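PDB 6BME: truncated hemoglobin 4 from Chlamydomonas reinhardtii, which binds heme b in a 2-on-2 globin fold, with protein side chains as axial ligands to the iron, and probably binds oxygen as in related globins. Local coordinates for residues 17-22 with 91-96; 50-55 with 108-113. All coordinates share one frame; numbering follows the deposited sequence.

Interaction 1 of 2, residues 17-22 with 91-96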
loop_
_atom_site.group_PDB
_atom_site.type_symbol
_atom_site.label_atom_id
_atom_site.label_comp_id
_atom_site.label_asym_id
_atom_site.label_seq_id
_atom_site.Cartn_x
_atom_site.Cartn_y
_atom_site.Cartn_z
ATOM N N VAL A 17 2.102 -3.453 10.126
ATOM C CA VAL A 17 0.801 -3.033 9.607
ATOM C C VAL A 17 0.251 -1.859 10.415
ATOM O O VAL A 17 -0.254 -0.879 9.847
ATOM C CB VAL A 17 -0.176 -4.229 9.589
ATOM C CG1 VAL A 17 -1.623 -3.757 9.371
ATOM C CG2 VAL A 17 0.223 -5.231 8.495
ATOM N N ASP A 18 0.355 -1.926 11.747
ATOM C CA ASP A 18 -0.163 -0.846 12.586
ATOM C C ASP A 18 0.586 0.460 12.336
ATOM O O ASP A 18 -0.033 1.524 12.199
ATOM C CB ASP A 18 -0.099 -1.240 14.062
ATOM C CG ASP A 18 -1.333 -2.013 14.511
ATOM O OD1 ASP A 18 -2.249 -2.215 13.678
ATOM O OD2 ASP A 18 -1.385 -2.421 15.691
ATOM N N VAL A 19 1.918 0.397 12.268
ATOM C CA VAL A 19 2.708 1.588 11.949
ATOM C C VAL A 19 2.232 2.196 10.634
ATOM O O VAL A 19 1.960 3.400 10.543
ATOM C CB VAL A 19 4.206 1.240 11.882
ATOM C CG1 VAL A 19 5.009 2.404 11.230
ATOM C CG2 VAL A 19 4.743 0.882 13.264
ATOM N N PHE A 20 2.097 1.351 9.610
ATOM C CA PHE A 20 1.750 1.797 8.267
ATOM C C PHE A 20 0.339 2.361 8.239
ATOM O O PHE A 20 0.107 3.442 7.689
ATOM C CB PHE A 20 1.922 0.613 7.314
ATOM C CG PHE A 20 1.593 0.899 5.881
ATOM C CD1 PHE A 20 1.984 2.086 5.269
ATOM C CD2 PHE A 20 0.941 -0.058 5.122
ATOM C CE1 PHE A 20 1.677 2.326 3.926
ATOM C CE2 PHE A 20 0.643 0.171 3.785
ATOM C CZ PHE A 20 1.008 1.362 3.187
ATOM N N TYR A 21 -0.599 1.660 8.876
ATOM C CA TYR A 21 -1.978 2.126 8.967
ATOM C C TYR A 21 -2.062 3.498 9.625
ATOM O O TYR A 21 -2.729 4.410 9.113
ATOM C CB TYR A 21 -2.806 1.103 9.746
ATOM C CG TYR A 21 -4.169 1.594 10.152
ATOM C CD1 TYR A 21 -5.225 1.578 9.257
ATOM C CD2 TYR A 21 -4.403 2.071 11.430
ATOM C CE1 TYR A 21 -6.480 2.025 9.622
ATOM C CE2 TYR A 21 -5.656 2.520 11.806
ATOM C CZ TYR A 21 -6.689 2.496 10.896
ATOM O OH TYR A 21 -7.938 2.945 11.262
ATOM N N LYS A 22 -1.376 3.668 10.757
ATOM C CA LYS A 22 -1.474 4.927 11.492
ATOM C C LYS A 22 -0.874 6.077 10.697
ATOM O O LYS A 22 -1.412 7.192 10.711
ATOM C CB LYS A 22 -0.802 4.785 12.863
ATOM C CG LYS A 22 -1.565 3.869 13.813
ATOM C CD LYS A 22 -0.845 3.719 15.138
ATOM C CE LYS A 22 -1.528 2.680 16.034
ATOM N NZ LYS A 22 -0.607 1.563 16.406
ATOM N N VAL A 91 7.592 2.439 2.988
ATOM C CA VAL A 91 9.007 2.149 3.195
ATOM C C VAL A 91 9.485 2.763 4.506
ATOM O O VAL A 91 10.312 2.172 5.202
ATOM C CB VAL A 91 9.861 2.611 1.998
ATOM C CG1 VAL A 91 9.395 1.926 0.736
ATOM C CG2 VAL A 91 9.799 4.121 1.832
ATOM N N ASP A 92 8.944 3.922 4.892
ATOM C CA ASP A 92 9.263 4.469 6.206
ATOM C C ASP A 92 8.855 3.501 7.309
ATOM O O ASP A 92 9.578 3.340 8.295
ATOM C CB ASP A 92 8.576 5.820 6.408
ATOM C CG ASP A 92 9.108 6.897 5.472
ATOM O OD1 ASP A 92 10.077 6.636 4.724
ATOM O OD2 ASP A 92 8.541 8.006 5.486
ATOM N N SER A 93 7.689 2.856 7.167
ATOM C CA SER A 93 7.275 1.868 8.159
ATOM C C SER A 93 8.285 0.739 8.249
ATOM O O SER A 93 8.665 0.328 9.349
ATOM C CB SER A 93 5.892 1.311 7.820
ATOM O OG SER A 93 4.954 2.359 7.699
ATOM N N LEU A 94 8.750 0.244 7.102
ATOM C CA LEU A 94 9.722 -0.843 7.113
ATOM C C LEU A 94 11.016 -0.423 7.807
ATOM O O LEU A 94 11.578 -1.187 8.601
ATOM C CB LEU A 94 10.005 -1.310 5.686
ATOM C CG LEU A 94 8.867 -1.872 4.843
ATOM C CD1 LEU A 94 9.377 -2.186 3.436
ATOM C CD2 LEU A 94 8.295 -3.112 5.506
ATOM N N LYS A 95 11.498 0.794 7.527
ATOM C CA LYS A 95 12.720 1.275 8.164
ATOM C C LYS A 95 12.540 1.415 9.669
ATOM O O LYS A 95 13.431 1.048 10.446
ATOM C CB LYS A 95 13.143 2.617 7.556
ATOM C CG LYS A 95 13.405 2.562 6.068
ATOM C CD LYS A 95 13.658 3.960 5.514
ATOM C CE LYS A 95 13.739 3.962 3.997
ATOM N NZ LYS A 95 13.835 5.357 3.476
ATOM N N GLU A 96 11.405 1.966 10.100
ATOM C CA GLU A 96 11.150 2.131 11.528
ATOM C C GLU A 96 11.102 0.798 12.262
ATOM O O GLU A 96 11.431 0.732 13.454
ATOM C CB GLU A 96 9.851 2.897 11.735
ATOM C CG GLU A 96 9.997 4.347 11.312
ATOM C CD GLU A 96 8.697 5.098 11.349
ATOM O OE1 GLU A 96 7.764 4.637 12.048
ATOM O OE2 GLU A 96 8.619 6.152 10.679
#
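S93 sets its hydroxyl against the helix that carries V19 and F20, and these three residues account for most of the surface buried here. S93 OG lies 3.3 Å from F20 CA and 3.5 Å from F20 CB, so the small side chain meets the root of the phenylalanine rather than its ring, which it approaches only obliquely. The oxygen is not left without a polar mate: with OG anti to its own carbonyl carbon (chi1 -56°), the hydroxyl is directed back along its helix to a hydrogen bond with H89 O, and it meets the other helix by packing alone. V19 uses one branch, CG1, which approaches S93 OG at 3.5 Å and S93 CB at 3.7 Å. The helices belong to the 2-on-2 globin fold, 10-25 being the B helix and 80-96 the G helix of globin nomenclature, and their local axes pass 8.9 Å apart at 140°. A serine at the nearest approach, where the CA atoms of F20 and S93 are 5.5 Å apart, presents little bulk between the two backbones. Towards the more exposed side, E96 stretches its chain across V19, and OE1 comes to 3.6 Å from V19 CG1. Its other oxygen, OE2, forms a salt bridge with K23, tying the end of helix 80-96 to helix 10-25. F20 extends its ring inward, CG anti to the backbone N (chi1 180°), where it meets F90 edge-to-face, packs on F49 and lies about 6 Å, side chain to side chain, from K45, the lysine bound to the heme.

Interaction 2 of 2, residues 50-55 with 108-113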
loop_
_atom_site.group_PDB
_atom_site.type_symbol
_atom_site.label_atom_id
_atom_site.label_comp_id
_atom_site.label_asym_id
_atom_site.label_seq_id
_atom_site.Cartn_x
_atom_site.Cartn_y
_atom_site.Cartn_z
ATOM N N LEU A 50 1.185 -5.216 2.199
ATOM C CA LEU A 50 2.486 -5.667 2.679
ATOM C C LEU A 50 2.874 -6.999 2.046
ATOM O O LEU A 50 4.015 -7.185 1.610
ATOM C CB LEU A 50 2.453 -5.766 4.206
ATOM C CG LEU A 50 3.652 -6.394 4.916
ATOM C CD1 LEU A 50 4.914 -5.590 4.643
ATOM C CD2 LEU A 50 3.368 -6.440 6.408
ATOM N N ALA A 51 1.935 -7.948 1.997
ATOM C CA ALA A 51 2.222 -9.232 1.367
ATOM C C ALA A 51 2.591 -9.053 -0.108
ATOM O O ALA A 51 3.548 -9.666 -0.598
ATOM C CB ALA A 51 1.018 -10.165 1.526
ATOM N N TYR A 52 1.857 -8.189 -0.820
ATOM C CA TYR A 52 2.129 -7.943 -2.235
ATOM C C TYR A 52 3.516 -7.348 -2.447
ATOM O O TYR A 52 4.252 -7.769 -3.349
ATOM C CB TYR A 52 1.058 -7.014 -2.819
ATOM C CG TYR A 52 1.211 -6.791 -4.304
ATOM C CD1 TYR A 52 0.820 -7.765 -5.216
ATOM C CD2 TYR A 52 1.755 -5.608 -4.798
ATOM C CE1 TYR A 52 0.968 -7.568 -6.582
ATOM C CE2 TYR A 52 1.904 -5.404 -6.160
ATOM C CZ TYR A 52 1.506 -6.384 -7.043
ATOM O OH TYR A 52 1.655 -6.181 -8.393
ATOM N N ALA A 53 3.894 -6.372 -1.623
ATOM C CA ALA A 53 5.216 -5.765 -1.762
ATOM C C ALA A 53 6.332 -6.808 -1.685
ATOM O O ALA A 53 7.401 -6.623 -2.282
ATOM C CB ALA A 53 5.409 -4.683 -0.696
ATOM N N PHE A 54 6.102 -7.917 -0.984
ATOM C CA PHE A 54 7.125 -8.943 -0.828
ATOM C C PHE A 54 6.783 -10.233 -1.559
ATOM O O PHE A 54 7.302 -11.293 -1.200
ATOM C CB PHE A 54 7.374 -9.198 0.654
ATOM C CG PHE A 54 8.054 -8.052 1.315
ATOM C CD1 PHE A 54 9.382 -7.779 1.025
ATOM C CD2 PHE A 54 7.359 -7.202 2.160
ATOM C CE1 PHE A 54 10.016 -6.706 1.594
ATOM C CE2 PHE A 54 7.993 -6.122 2.741
ATOM C CZ PHE A 54 9.326 -5.880 2.459
ATOM N N GLY A 55 5.938 -10.154 -2.585
ATOM C CA GLY A 55 5.635 -11.310 -3.415
ATOM C C GLY A 55 5.005 -12.473 -2.681
ATOM O O GLY A 55 5.176 -13.625 -3.098
ATOM N N ALA A 108 10.440 -1.605 -2.853
ATOM C CA ALA A 108 10.415 -0.429 -3.709
ATOM C C ALA A 108 10.255 -0.813 -5.172
ATOM O O ALA A 108 9.468 -0.194 -5.896
ATOM C CB ALA A 108 11.690 0.390 -3.506
ATOM N N GLY A 109 10.993 -1.829 -5.627
ATOM C CA GLY A 109 10.854 -2.269 -7.005
ATOM C C GLY A 109 9.433 -2.678 -7.344
ATOM O O GLY A 109 8.914 -2.345 -8.415
ATOM N N VAL A 110 8.774 -3.389 -6.427
ATOM C CA VAL A 110 7.386 -3.783 -6.657
ATOM C C VAL A 110 6.503 -2.550 -6.779
ATOM O O VAL A 110 5.726 -2.407 -7.734
ATOM C CB VAL A 110 6.902 -4.714 -5.532
ATOM C CG1 VAL A 110 5.400 -4.949 -5.645
ATOM C CG2 VAL A 110 7.668 -6.037 -5.576
ATOM N N LEU A 111 6.621 -1.631 -5.815
ATOM C CA LEU A 111 5.770 -0.442 -5.796
ATOM C C LEU A 111 5.978 0.412 -7.038
ATOM O O LEU A 111 5.011 0.886 -7.652
ATOM C CB LEU A 111 6.050 0.372 -4.533
ATOM C CG LEU A 111 5.680 -0.345 -3.238
ATOM C CD1 LEU A 111 6.017 0.501 -2.010
ATOM C CD2 LEU A 111 4.205 -0.748 -3.248
ATOM N N ILE A 112 7.240 0.638 -7.411
ATOM C CA ILE A 112 7.533 1.367 -8.641
ATOM C C ILE A 112 6.870 0.679 -9.828
ATOM O O ILE A 112 6.347 1.337 -10.737
ATOM C CB ILE A 112 9.056 1.501 -8.828
ATOM C CG1 ILE A 112 9.666 2.402 -7.749
ATOM C CG2 ILE A 112 9.398 2.037 -10.216
ATOM C CD1 ILE A 112 9.125 3.816 -7.746
ATOM N N GLY A 113 6.854 -0.655 -9.822
ATOM C CA GLY A 113 6.253 -1.397 -10.919
ATOM C C GLY A 113 4.769 -1.141 -11.109
ATOM O O GLY A 113 4.270 -1.203 -12.234
#
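The C-terminal turn of helix 39-53, the E helix of the globin fold, packs against helix 101-114, the H helix, where V110 meets Y52 and A53. The E helix ends in a Schellman motif: G55, at positive phi, is the C-prime residue, its N bonded to Y52 O at 3.0 Å, while the amide of the following residue returns to A51 O. This ending illustrates how a helix terminus can serve as a packing surface, for the partner of V110 on one side is the backbone itself. The valine divides its two methyls between two neighbours. CG1, anti to the backbone N (chi1 171°), approaches the Y52 ring obliquely, 3.6 Å from CE2 and 3.8 Å from CD2. No hydrogen bond crosses between the segments, and the contact is held by packing. Cut back to an alanine, V110 loses both methyls, which would probably open a gap beside the E helix and deprive Y52 CE2 and A53 O of their close methyl contacts. Y52 swings its ring towards helix 101-114 through a first torsion of -176°, which places CG anti to the backbone N; Y60 meets the same ring edge-to-face, and V114 also touches the side chain. The heme lies about 4 Å from the Y52 side chain, and L111, next to V110, touches the heme directly, so this helix pair borders the heme pocket. A53 and L111 both also pack on F90 of helix 80-96. The second methyl of V110, CG2, comes to 3.4 Å from A53 O.

Overall arrangement
Interactions 1 and 2 have centres about 14 Å apart and between them involve the four helices of the 2-on-2 globin sandwich. Interaction 1 joins helix 10-25 to helix 80-96, and interaction 2 joins helix 39-53 to helix 101-114. Along the chain the segments alternate, 17-22, 50-55, 91-96, 108-113, so each contact links one helix of the first successive pair to one of the second. The two contacts also touch directly: L94 CD1 packs 3.8 Å from F54 CZ, and V17 CG2 lies 4.0 Å from L50 CD2. Both thus form part of one continuous helical packing around the heme, whose ligand K45 lies on helix 39-53.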